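PDB 4ZXO: glycosyl hydrolase family 26 from Bacteroides ovatus, which acts as a beta-mannanase, hydrolysing the beta-mannan backbone of galactomannan within a polysaccharide-degrading system of this gut bacterium. Local coordinates for residues I27-H32 against S48-V53; E274-P277 against W281-G284; T285-I290 against S328-I333; D322-F327 against I333-D338. All coordinates share one frame; numbering follows the deposited sequence.

Interaction 1 of 4, residues I27-H32 against S48-V53; sequences ILFGHH and SDVKSV
The barrel strand 27-32 meets the first turn of helix 49-54 through Phe29 and His31, which both close on Val50. The two side chains come off the same side of the strand, with Gly30 between them in sequence. Their CG atoms both lie anti to the backbone N (chi1 -175° for Phe29, -176° for His31), which carries the rings out toward the helix. A single methyl does the touching: Val50 CG2 stands at the edge of the Phe29 ring, near its plane, 4.2 Å from Phe29 CE2, and lies obliquely to the imidazole, 3.8 Å from His31 ND1. The His31 and Val50 side chains run past each other in opposite directions, and Val50 CG2 also touches His31 CB at 4.0 Å.

No hydrogen bond crosses directly; the polar link is made through Asp34, whose OD1 bonds His31 ND1 and whose OD2 bonds Ser48 OG. Ser48 is also the N-cap: Lys51 N donates to Ser48 OG over 2.9 Å in an almost straight bond (177°). Asn303 makes a second bridge, bonded to Asp49 OD2 and weakly to His31 NE2. Phe324 of helix 321-328 packs against both Phe29 and Val50. A capped helix set against a parallel strand, on the way to the next strand at 60-64, is the beta-alpha-beta crossover of a TIM barrel.

Interaction 2 of 4, residues E274-P277 against W281-G284; sequences EGIP and WWTG
Ile276 presses its CG2 methyl against the start of helix 281-290, 3.6 Å from Trp281 CB and 4.0 Å from Trp282 NE1. Its other branch serves Trp282 as well: Ile276 CD1 approaches Trp282 CZ2 at 4.1 Å. The isoleucine crosses both tryptophan side chains at roughly a right angle and meets both rings obliquely. With CG2 anti to the backbone N, that methyl is left to face Trp281 while CG1 and CD1 meet Trp282 at CZ2, on the benzo ring. The two indoles are themselves set edge against face, Trp281 CE3 standing 3.7 Å above the plane of the Trp282 ring, over its centre.

Segment 274-277 belongs to a beta-to-alpha loop of the TIM barrel, leading from strand 266-271 into this helix. Cutting Ile276 back to an alanine would probably open a gap beside Trp282 CZ2 and leave Trp281 CB without this neighbour. Further out, polar partners probably fix the rotation of each indole: Trp281 NE1 bonds Gln238 OE1 and Trp282 NE1 bonds Ser320 OG. The loop is held in turn where Ile276 O meets Gln318 NE2, and Phe324 packs edge-to-face with Trp282.

Interaction 3 of 4, residues T285-I290 against S328-I333; sequences TLLPVI and SRSPKI. With K (potassium ion), chain B.
Leu287 and Ile290 on helix 281-290 lean against Ser330 and Ile333 of a loop that wraps a potassium ion. First, Ser328 closes helix 321-328 and gives its carbonyl to the metal, with Ser328 O 2.6 Å from the ion; a cation at this helix end would probably be favoured by the helix dipole. Next, Ser330 offers its CB to Leu287 CD2 at 4.0 Å. Ser330 OG, anti to its own N (chi1 169°), folds forward to accept from Lys332 N (3.1 Å, 151°), an ST turn. Ser330 O does double work, binding potassium at 2.7 Å and taking Ile333 N to close a type I beta turn.

This loop joins helix 321-328 to the short extra strand 333-334 alongside barrel strand 27-32. Lys332 swings its NZ to a salt bridge with Glu291, just past helix 281-290. Ile333 then turns two ways: its O is the shortest metal ligand at 2.4 Å, and four waters, one of them distant, complete a seven-coordinate shell, while its side chain enters the apolar contact. Ile333 CD1 lies 3.8 Å from Leu287 CD1 and 4.0 Å from Ile290 CD1, sliding past the leucine but crossing the isoleucine at about a right angle. Shortening Leu287 to an alanine is likely to bare Ser330 CB and leave Ile333 CD1 with Ile290 alone from helix 281-290. Phe327 packs against Leu287 and Ile333.

Interaction 4 of 4, residues D322-F327 against I333-D338; sequences DDFVKF and ILFVGD. With K (potassium ion), chain B.
Beside the potassium site, where the last helix, 321-328, turns into the short extra strand 333-334 beside strand 27-32 of the TIM barrel, Phe327 meets Ile333 and Phe324 meets Phe335. The short strand lies parallel to strand 27-32, Leu334 bonding the backbones of Ile27 and Phe29. Over one face of the Phe327 ring, toward its rim, sits Ile333 CG1: a CH-pi contact 4.2 Å from the ring centroid and 21° off the normal. The other branch adds to it, Ile333 CG2 lying 3.8 Å from Phe327 CE2. CG anti to the backbone N (chi1 166°) brings the Phe327 ring to Ile333, whose side chain it crosses at about a right angle.

Two residues on, Phe335 and Phe324 approach from opposite directions. Phe324 CZ comes to the edge of the Phe335 ring, near its plane, 4.0 Å from Phe335 CZ. Phe29 packs against both of these rings.

Beyond Phe335 the chain doubles back in a type II beta turn, Asp338 N bonding Phe335 O, with Gly337 at backbone angles where a CB would clash with the preceding carbonyl O. Phe335 N also donates to Asp338 OD2 (2.7 Å, 165°), reaching it from above the carboxylate plane. This carboxylate probably offsets part of the metal's charge from the second shell: water 2, a distant potassium ligand, donates to Asp338 OD1 at 2.7 Å.

In the fold
Interactions 1, 2 and 4 are buried, whereas interaction 3 is only partly so. Interactions 2 and 3 occupy successive parts of helix 281-290, and interactions 3 and 4 share Ile333 and its potassium ion. Interactions 1 and 4 lie closest, their centres about 8 Å apart, and strands 27-32 and 333-334 are neighbours in one sheet. An aromatic cluster joins interaction 1 to interactions 4 and 2: Phe29 CZ touches Phe324 CE1 at 3.6 Å and Phe29 CE1 touches Trp282 CZ3 at 3.9 Å. None has a direct hydrogen bond across its segments. Interaction 1 has aspartate and asparagine bridges and a helix cap, interaction 2 indole bonds to Gln238 and Ser320, interactions 3 and 4 metal-bound carbonyls and water.

Interaction 1 of 4, residues I27-H32 against S48-V53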
loop_
_atom_site.group_PDB
_atom_site.type_symbol
_atom_site.label_atom_id
_atom_site.label_comp_id
_atom_site.label_asym_id
_atom_site.label_seq_id
_atom_site.Cartn_x
_atom_site.Cartn_y
_atom_site.Cartn_z
ATOM N N ILE A 27 -13.622 -5.336 5.565
ATOM C CA ILE A 27 -12.577 -4.502 4.962
ATOM C C ILE A 27 -11.610 -4.045 6.046
ATOM O O ILE A 27 -12.009 -3.300 6.936
ATOM C CB ILE A 27 -13.166 -3.255 4.287
ATOM C CG1 ILE A 27 -14.286 -3.582 3.296
ATOM C CG2 ILE A 27 -12.053 -2.500 3.545
ATOM C CD1 ILE A 27 -15.016 -2.364 2.743
ATOM N N LEU A 28 -10.349 -4.468 5.994
ATOM C CA LEU A 28 -9.373 -3.941 6.966
ATOM C C LEU A 28 -9.148 -2.486 6.775
ATOM O O LEU A 28 -8.982 -2.047 5.654
ATOM C CB LEU A 28 -8.031 -4.679 6.820
ATOM C CG LEU A 28 -8.065 -6.184 7.167
ATOM C CD1 LEU A 28 -6.886 -6.925 6.444
ATOM C CD2 LEU A 28 -8.019 -6.379 8.672
ATOM N N PHE A 29 -9.113 -1.723 7.868
ATOM C CA PHE A 29 -8.797 -0.316 7.759
ATOM C C PHE A 29 -7.316 -0.061 7.941
ATOM O O PHE A 29 -6.711 -0.605 8.883
ATOM C CB PHE A 29 -9.556 0.495 8.795
ATOM C CG PHE A 29 -9.342 1.985 8.627
ATOM C CD1 PHE A 29 -9.975 2.681 7.583
ATOM C CD2 PHE A 29 -8.450 2.669 9.422
ATOM C CE1 PHE A 29 -9.738 4.070 7.384
ATOM C CE2 PHE A 29 -8.218 4.042 9.220
ATOM C CZ PHE A 29 -8.864 4.742 8.217
ATOM N N GLY A 30 -6.754 0.823 7.093
ATOM C CA GLY A 30 -5.337 1.080 7.060
ATOM C C GLY A 30 -4.945 2.549 7.195
ATOM O O GLY A 30 -5.698 3.446 6.798
ATOM N N HIS A 31 -3.727 2.777 7.679
ATOM C CA HIS A 31 -3.178 4.107 7.732
ATOM C C HIS A 31 -1.660 4.046 7.512
ATOM O O HIS A 31 -0.953 3.257 8.167
ATOM C CB HIS A 31 -3.501 4.717 9.100
ATOM C CG HIS A 31 -3.056 6.156 9.258
ATOM N ND1 HIS A 31 -2.547 6.644 10.448
ATOM C CD2 HIS A 31 -3.068 7.201 8.392
ATOM C CE1 HIS A 31 -2.258 7.932 10.310
ATOM N NE2 HIS A 31 -2.542 8.289 9.058
ATOM N N HIS A 32 -1.159 4.899 6.643
ATOM C CA HIS A 32 0.271 5.020 6.393
ATOM C C HIS A 32 0.995 5.705 7.563
ATOM O O HIS A 32 0.521 6.689 8.147
ATOM C CB HIS A 32 0.517 5.816 5.082
ATOM C CG HIS A 32 1.925 5.716 4.576
ATOM N ND1 HIS A 32 2.396 4.619 3.853
ATOM C CD2 HIS A 32 2.978 6.567 4.708
ATOM C CE1 HIS A 32 3.679 4.812 3.560
ATOM N NE2 HIS A 32 4.047 6.001 4.049
ATOM N N SER A 48 -0.547 6.137 18.056
ATOM C CA SER A 48 -1.229 5.991 16.766
ATOM C C SER A 48 -2.336 7.022 16.714
ATOM O O SER A 48 -3.165 7.034 17.645
ATOM C CB SER A 48 -1.838 4.605 16.642
ATOM O OG SER A 48 -2.913 4.606 15.700
ATOM N N ASP A 49 -2.391 7.898 15.690
ATOM C CA ASP A 49 -3.516 8.848 15.675
ATOM C C ASP A 49 -4.842 8.086 15.522
ATOM O O ASP A 49 -5.884 8.499 16.087
ATOM C CB ASP A 49 -3.371 9.850 14.556
ATOM C CG ASP A 49 -2.435 10.975 14.905
ATOM O OD1 ASP A 49 -1.968 11.050 16.076
ATOM O OD2 ASP A 49 -2.241 11.828 14.020
ATOM N N VAL A 50 -4.830 6.989 14.775
ATOM C CA VAL A 50 -6.058 6.182 14.657
ATOM C C VAL A 50 -6.511 5.588 15.994
ATOM O O VAL A 50 -7.670 5.755 16.394
ATOM C CB VAL A 50 -5.863 5.059 13.594
ATOM C CG1 VAL A 50 -7.000 4.057 13.640
ATOM C CG2 VAL A 50 -5.792 5.732 12.222
ATOM N N LYS A 51 -5.595 4.961 16.715
ATOM C CA LYS A 51 -5.957 4.408 18.002
ATOM C C LYS A 51 -6.348 5.504 18.977
ATOM O O LYS A 51 -7.288 5.340 19.754
ATOM C CB LYS A 51 -4.783 3.564 18.554
ATOM C CG LYS A 51 -5.097 2.830 19.877
ATOM C CD LYS A 51 -3.949 1.926 20.246
ATOM C CE LYS A 51 -4.124 1.271 21.618
ATOM N NZ LYS A 51 -3.578 2.185 22.677
ATOM N N SER A 52 -5.678 6.660 18.916
ATOM C CA SER A 52 -6.021 7.753 19.850
ATOM C C SER A 52 -7.441 8.212 19.635
ATOM O O SER A 52 -8.065 8.720 20.577
ATOM C CB SER A 52 -5.078 8.945 19.679
ATOM O OG SER A 52 -3.804 8.622 20.152
ATOM N N VAL A 53 -7.966 8.040 18.414
ATOM C CA VAL A 53 -9.363 8.457 18.178
ATOM C C VAL A 53 -10.372 7.353 18.444
ATOM O O VAL A 53 -11.345 7.545 19.176
ATOM C CB VAL A 53 -9.560 8.990 16.744
ATOM C CG1 VAL A 53 -11.064 9.209 16.390
ATOM C CG2 VAL A 53 -8.773 10.259 16.578
#

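Interaction 2 of 4, residues E274-P277 against W281-G284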
loop_
_atom_site.group_PDB
_atom_site.type_symbol
_atom_site.label_atom_id
_atom_site.label_comp_id
_atom_site.label_asym_id
_atom_site.label_seq_id
_atom_site.Cartn_x
_atom_site.Cartn_y
_atom_site.Cartn_z
ATOM N N GLU A 274 -7.683 15.255 2.139
ATOM C CA GLU A 274 -6.652 15.956 2.894
ATOM C C GLU A 274 -7.253 16.927 3.956
ATOM O O GLU A 274 -8.093 17.802 3.621
ATOM C CB GLU A 274 -5.722 16.697 1.921
ATOM C CG GLU A 274 -4.572 17.302 2.644
ATOM C CD GLU A 274 -3.690 18.141 1.761
ATOM O OE1 GLU A 274 -4.206 18.769 0.798
ATOM O OE2 GLU A 274 -2.471 18.170 2.011
ATOM N N GLY A 275 -6.821 16.791 5.222
ATOM C CA GLY A 275 -7.316 17.667 6.274
ATOM C C GLY A 275 -8.730 17.376 6.716
ATOM O O GLY A 275 -9.281 18.153 7.509
ATOM N N ILE A 276 -9.298 16.266 6.206
ATOM C CA ILE A 276 -10.712 15.885 6.364
ATOM C C ILE A 276 -11.613 16.990 6.904
ATOM O O ILE A 276 -12.124 16.894 8.041
ATOM C CB ILE A 276 -10.886 14.626 7.307
ATOM C CG1 ILE A 276 -9.748 13.625 7.115
ATOM C CG2 ILE A 276 -12.181 13.933 6.944
ATOM C CD1 ILE A 276 -8.936 13.368 8.380
ATOM N N PRO A 277 -11.840 18.038 6.095
ATOM C CA PRO A 277 -12.583 19.201 6.607
ATOM C C PRO A 277 -14.075 18.900 6.736
ATOM O O PRO A 277 -14.806 19.702 7.320
ATOM C CB PRO A 277 -12.383 20.259 5.540
ATOM C CG PRO A 277 -11.431 19.728 4.537
ATOM C CD PRO A 277 -11.236 18.284 4.771
ATOM N N TRP A 281 -17.160 12.881 6.808
ATOM C CA TRP A 281 -16.579 12.241 5.606
ATOM C C TRP A 281 -16.629 10.732 5.659
ATOM O O TRP A 281 -16.928 10.080 4.654
ATOM C CB TRP A 281 -15.123 12.656 5.377
ATOM C CG TRP A 281 -14.611 12.224 4.031
ATOM C CD1 TRP A 281 -14.970 12.747 2.824
ATOM C CD2 TRP A 281 -13.664 11.202 3.762
ATOM N NE1 TRP A 281 -14.322 12.108 1.818
ATOM C CE2 TRP A 281 -13.504 11.146 2.359
ATOM C CE3 TRP A 281 -12.951 10.297 4.566
ATOM C CZ2 TRP A 281 -12.649 10.232 1.730
ATOM C CZ3 TRP A 281 -12.057 9.372 3.925
ATOM C CH2 TRP A 281 -11.920 9.377 2.513
ATOM N N TRP A 282 -16.342 10.177 6.831
ATOM C CA TRP A 282 -16.167 8.718 6.965
ATOM C C TRP A 282 -17.467 7.949 6.729
ATOM O O TRP A 282 -17.490 7.001 5.929
ATOM C CB TRP A 282 -15.606 8.392 8.364
ATOM C CG TRP A 282 -14.325 9.105 8.597
ATOM C CD1 TRP A 282 -14.143 10.286 9.267
ATOM C CD2 TRP A 282 -13.054 8.758 8.050
ATOM N NE1 TRP A 282 -12.819 10.689 9.180
ATOM C CE2 TRP A 282 -12.119 9.741 8.475
ATOM C CE3 TRP A 282 -12.603 7.678 7.298
ATOM C CZ2 TRP A 282 -10.779 9.717 8.102
ATOM C CZ3 TRP A 282 -11.258 7.630 6.950
ATOM C CH2 TRP A 282 -10.362 8.660 7.355
ATOM N N THR A 283 -18.551 8.342 7.421
ATOM C CA THR A 283 -19.824 7.648 7.212
ATOM C C THR A 283 -20.642 8.233 6.112
ATOM O O THR A 283 -21.526 7.569 5.567
ATOM C CB THR A 283 -20.732 7.635 8.476
ATOM O OG1 THR A 283 -21.103 8.984 8.848
ATOM C CG2 THR A 283 -19.980 6.961 9.623
ATOM N N GLY A 284 -20.368 9.477 5.769
ATOM C CA GLY A 284 -21.215 10.125 4.792
ATOM C C GLY A 284 -20.721 10.067 3.370
ATOM O O GLY A 284 -21.490 10.247 2.448
#

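Interaction 3 of 4, residues T285-I290 against S328-I333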
loop_
_atom_site.group_PDB
_atom_site.type_symbol
_atom_site.label_atom_id
_atom_site.label_comp_id
_atom_site.label_asym_id
_atom_site.label_seq_id
_atom_site.Cartn_x
_atom_site.Cartn_y
_atom_site.Cartn_z
ATOM N N THR A 285 -19.428 9.854 3.196
ATOM C CA THR A 285 -18.845 9.751 1.840
ATOM C C THR A 285 -18.116 8.422 1.631
ATOM O O THR A 285 -18.450 7.679 0.727
ATOM C CB THR A 285 -17.891 10.917 1.583
ATOM O OG1 THR A 285 -18.642 12.128 1.669
ATOM C CG2 THR A 285 -17.305 10.869 0.193
ATOM N N LEU A 286 -17.128 8.109 2.465
ATOM C CA LEU A 286 -16.317 6.922 2.186
ATOM C C LEU A 286 -17.092 5.597 2.347
ATOM O O LEU A 286 -17.110 4.730 1.441
ATOM C CB LEU A 286 -15.108 6.908 3.114
ATOM C CG LEU A 286 -14.163 5.731 2.893
ATOM C CD1 LEU A 286 -13.460 5.704 1.549
ATOM C CD2 LEU A 286 -13.082 5.621 3.977
ATOM N N LEU A 287 -17.700 5.405 3.507
ATOM C CA LEU A 287 -18.351 4.103 3.799
ATOM C C LEU A 287 -19.442 3.745 2.806
ATOM O O LEU A 287 -19.478 2.615 2.327
ATOM C CB LEU A 287 -18.891 4.112 5.219
ATOM C CG LEU A 287 -19.453 2.748 5.698
ATOM C CD1 LEU A 287 -18.418 1.586 5.608
ATOM C CD2 LEU A 287 -19.984 2.843 7.131
ATOM N N PRO A 288 -20.303 4.702 2.431
ATOM C CA PRO A 288 -21.355 4.265 1.481
ATOM C C PRO A 288 -20.829 3.826 0.138
ATOM O O PRO A 288 -21.490 3.019 -0.519
ATOM C CB PRO A 288 -22.236 5.503 1.297
ATOM C CG PRO A 288 -22.034 6.309 2.581
ATOM C CD PRO A 288 -20.552 6.060 2.972
ATOM N N VAL A 289 -19.635 4.281 -0.242
ATOM C CA VAL A 289 -19.041 3.798 -1.474
ATOM C C VAL A 289 -18.364 2.465 -1.261
ATOM O O VAL A 289 -18.692 1.520 -1.967
ATOM C CB VAL A 289 -18.013 4.789 -2.059
ATOM C CG1 VAL A 289 -17.381 4.199 -3.328
ATOM C CG2 VAL A 289 -18.714 6.097 -2.398
ATOM N N ILE A 290 -17.453 2.365 -0.284
ATOM C CA ILE A 290 -16.616 1.174 -0.223
ATOM C C ILE A 290 -17.395 -0.056 0.235
ATOM O O ILE A 290 -17.030 -1.167 -0.133
ATOM C CB ILE A 290 -15.353 1.356 0.662
ATOM C CG1 ILE A 290 -15.704 1.633 2.114
ATOM C CG2 ILE A 290 -14.466 2.482 0.108
ATOM C CD1 ILE A 290 -14.486 1.677 3.012
ATOM N N SER A 328 -15.738 3.478 12.485
ATOM C CA SER A 328 -14.942 2.362 12.985
ATOM C C SER A 328 -15.830 1.298 13.588
ATOM O O SER A 328 -15.448 0.157 13.586
ATOM C CB SER A 328 -13.900 2.810 14.017
ATOM O OG SER A 328 -14.478 3.097 15.287
ATOM N N ARG A 329 -17.013 1.683 14.026
ATOM C CA ARG A 329 -17.923 0.742 14.623
ATOM C C ARG A 329 -18.747 -0.038 13.593
ATOM O O ARG A 329 -19.507 -0.936 13.973
ATOM C CB ARG A 329 -18.812 1.522 15.595
ATOM C CG ARG A 329 -18.032 1.968 16.803
ATOM C CD ARG A 329 -18.791 2.823 17.750
ATOM N NE ARG A 329 -17.939 3.119 18.896
ATOM C CZ ARG A 329 -18.160 4.111 19.747
ATOM N NH1 ARG A 329 -19.231 4.863 19.594
ATOM N NH2 ARG A 329 -17.323 4.328 20.757
ATOM N N SER A 330 -18.634 0.298 12.311
ATOM C CA SER A 330 -19.313 -0.464 11.273
ATOM C C SER A 330 -18.810 -1.892 11.300
ATOM O O SER A 330 -17.592 -2.116 11.423
ATOM C CB SER A 330 -19.031 0.130 9.887
ATOM O OG SER A 330 -19.498 -0.798 8.906
ATOM N N PRO A 331 -19.711 -2.858 11.146
ATOM C CA PRO A 331 -19.216 -4.232 11.211
ATOM C C PRO A 331 -18.399 -4.550 9.941
ATOM O O PRO A 331 -17.664 -5.541 9.853
ATOM C CB PRO A 331 -20.511 -5.084 11.329
ATOM C CG PRO A 331 -21.638 -4.194 10.878
ATOM C CD PRO A 331 -21.185 -2.746 11.018
ATOM N N LYS A 332 -18.526 -3.695 8.944
ATOM C CA LYS A 332 -17.804 -3.883 7.681
ATOM C C LYS A 332 -16.359 -3.485 7.772
ATOM O O LYS A 332 -15.603 -3.798 6.865
ATOM C CB LYS A 332 -18.502 -3.093 6.573
ATOM C CG LYS A 332 -19.945 -3.550 6.455
ATOM C CD LYS A 332 -20.744 -2.803 5.413
ATOM C CE LYS A 332 -22.143 -3.424 5.305
ATOM N NZ LYS A 332 -22.968 -2.663 4.350
ATOM N N ILE A 333 -15.957 -2.774 8.827
ATOM C CA ILE A 333 -14.605 -2.213 8.826
ATOM C C ILE A 333 -13.802 -2.778 9.966
ATOM O O ILE A 333 -14.269 -2.697 11.124
ATOM C CB ILE A 333 -14.634 -0.655 8.971
ATOM C CG1 ILE A 333 -15.564 0.017 7.950
ATOM C CG2 ILE A 333 -13.216 0.020 8.881
ATOM C CD1 ILE A 333 -15.210 -0.209 6.506
HETATM K K K B . -15.541 -2.365 13.135
HETATM O O HOH W 1 -17.566 -3.069 14.644
HETATM O O HOH W 2 -15.522 -4.195 15.666
HETATM O O HOH W 3 -13.699 -2.494 14.753
HETATM O O HOH W 4 -15.771 -5.068 13.510
#

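Interaction 4 of 4, residues D322-F327 against I333-D338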
loop_
_atom_site.group_PDB
_atom_site.type_symbol
_atom_site.label_atom_id
_atom_site.label_comp_id
_atom_site.label_asym_id
_atom_site.label_seq_id
_atom_site.Cartn_x
_atom_site.Cartn_y
_atom_site.Cartn_z
ATOM N N ASP A 322 -15.259 12.322 15.683
ATOM C CA ASP A 322 -16.428 11.599 16.177
ATOM C C ASP A 322 -17.027 10.724 15.086
ATOM O O ASP A 322 -17.431 9.602 15.344
ATOM C CB ASP A 322 -17.486 12.571 16.688
ATOM C CG ASP A 322 -17.079 13.233 17.979
ATOM O OD1 ASP A 322 -16.181 12.709 18.658
ATOM O OD2 ASP A 322 -17.686 14.274 18.323
ATOM N N ASP A 323 -17.049 11.225 13.853
ATOM C CA ASP A 323 -17.634 10.439 12.768
ATOM C C ASP A 323 -16.731 9.244 12.418
ATOM O O ASP A 323 -17.226 8.190 12.013
ATOM C CB ASP A 323 -17.850 11.314 11.521
ATOM C CG ASP A 323 -18.567 10.571 10.423
ATOM O OD1 ASP A 323 -19.735 10.213 10.636
ATOM O OD2 ASP A 323 -17.970 10.383 9.334
ATOM N N PHE A 324 -15.407 9.418 12.517
ATOM C CA PHE A 324 -14.502 8.298 12.342
ATOM C C PHE A 324 -14.787 7.210 13.390
ATOM O O PHE A 324 -14.702 6.017 13.092
ATOM C CB PHE A 324 -13.055 8.766 12.455
ATOM C CG PHE A 324 -12.066 7.659 12.253
ATOM C CD1 PHE A 324 -11.806 7.165 10.976
ATOM C CD2 PHE A 324 -11.445 7.066 13.337
ATOM C CE1 PHE A 324 -10.894 6.137 10.784
ATOM C CE2 PHE A 324 -10.544 5.998 13.158
ATOM C CZ PHE A 324 -10.256 5.555 11.859
ATOM N N VAL A 325 -15.074 7.621 14.626
ATOM C CA VAL A 325 -15.422 6.615 15.642
ATOM C C VAL A 325 -16.657 5.819 15.179
ATOM O O VAL A 325 -16.654 4.602 15.244
ATOM C CB VAL A 325 -15.682 7.234 17.016
ATOM C CG1 VAL A 325 -16.245 6.141 17.987
ATOM C CG2 VAL A 325 -14.353 7.797 17.598
ATOM N N LYS A 326 -17.686 6.515 14.683
ATOM C CA LYS A 326 -18.883 5.849 14.202
ATOM C C LYS A 326 -18.566 4.894 13.022
ATOM O O LYS A 326 -19.064 3.768 12.943
ATOM C CB LYS A 326 -19.919 6.898 13.797
ATOM C CG LYS A 326 -21.220 6.363 13.225
ATOM C CD LYS A 326 -22.253 7.512 13.075
ATOM C CE LYS A 326 -23.250 7.340 11.921
ATOM N NZ LYS A 326 -23.897 6.003 11.966
ATOM N N PHE A 327 -17.757 5.386 12.094
ATOM C CA PHE A 327 -17.269 4.567 10.976
ATOM C C PHE A 327 -16.565 3.313 11.457
ATOM O O PHE A 327 -16.776 2.215 10.933
ATOM C CB PHE A 327 -16.333 5.451 10.157
ATOM C CG PHE A 327 -15.461 4.753 9.139
ATOM C CD1 PHE A 327 -15.929 4.484 7.845
ATOM C CD2 PHE A 327 -14.159 4.386 9.476
ATOM C CE1 PHE A 327 -15.079 3.904 6.879
ATOM C CE2 PHE A 327 -13.317 3.766 8.527
ATOM C CZ PHE A 327 -13.785 3.528 7.222
ATOM N N ILE A 333 -15.957 -2.774 8.827
ATOM C CA ILE A 333 -14.605 -2.213 8.826
ATOM C C ILE A 333 -13.802 -2.778 9.966
ATOM O O ILE A 333 -14.269 -2.697 11.124
ATOM C CB ILE A 333 -14.634 -0.655 8.971
ATOM C CG1 ILE A 333 -15.564 0.017 7.950
ATOM C CG2 ILE A 333 -13.216 0.020 8.881
ATOM C CD1 ILE A 333 -15.210 -0.209 6.506
ATOM N N LEU A 334 -12.604 -3.296 9.666
ATOM C CA LEU A 334 -11.897 -4.140 10.609
ATOM C C LEU A 334 -10.615 -3.479 11.127
ATOM O O LEU A 334 -9.781 -2.966 10.366
ATOM C CB LEU A 334 -11.544 -5.474 9.988
ATOM C CG LEU A 334 -12.679 -6.257 9.346
ATOM C CD1 LEU A 334 -12.090 -7.456 8.613
ATOM C CD2 LEU A 334 -13.720 -6.685 10.341
ATOM N N PHE A 335 -10.446 -3.548 12.431
ATOM C CA PHE A 335 -9.301 -3.013 13.134
ATOM C C PHE A 335 -8.722 -4.169 13.919
ATOM O O PHE A 335 -9.420 -5.172 14.191
ATOM C CB PHE A 335 -9.698 -1.849 14.112
ATOM C CG PHE A 335 -10.184 -0.625 13.419
ATOM C CD1 PHE A 335 -9.377 0.520 13.339
ATOM C CD2 PHE A 335 -11.470 -0.596 12.844
ATOM C CE1 PHE A 335 -9.822 1.677 12.669
ATOM C CE2 PHE A 335 -11.914 0.546 12.177
ATOM C CZ PHE A 335 -11.081 1.687 12.067
ATOM N N VAL A 336 -7.493 -4.014 14.375
ATOM C CA VAL A 336 -6.915 -5.004 15.273
ATOM C C VAL A 336 -7.808 -5.256 16.478
ATOM O O VAL A 336 -8.294 -4.295 17.087
ATOM C CB VAL A 336 -5.531 -4.534 15.731
ATOM C CG1 VAL A 336 -5.028 -5.411 16.853
ATOM C CG2 VAL A 336 -4.547 -4.549 14.519
ATOM N N GLY A 337 -8.030 -6.533 16.828
ATOM C CA GLY A 337 -9.035 -6.932 17.841
ATOM C C GLY A 337 -10.337 -7.480 17.253
ATOM O O GLY A 337 -11.076 -8.235 17.906
ATOM N N ASP A 338 -10.631 -7.147 15.994
ATOM C CA ASP A 338 -11.840 -7.665 15.350
ATOM C C ASP A 338 -11.668 -9.109 14.878
ATOM O O ASP A 338 -10.595 -9.698 15.040
ATOM C CB ASP A 338 -12.228 -6.738 14.206
ATOM C CG ASP A 338 -12.647 -5.345 14.713
ATOM O OD1 ASP A 338 -13.072 -5.236 15.880
ATOM O OD2 ASP A 338 -12.570 -4.352 13.970
HETATM K K K B . -15.541 -2.365 13.135
HETATM O O HOH W 2 -15.522 -4.195 15.666
HETATM O O HOH W 1 -17.566 -3.069 14.644
HETATM O O HOH W 3 -13.699 -2.494 14.753
HETATM O O HOH W 4 -15.771 -5.068 13.510
#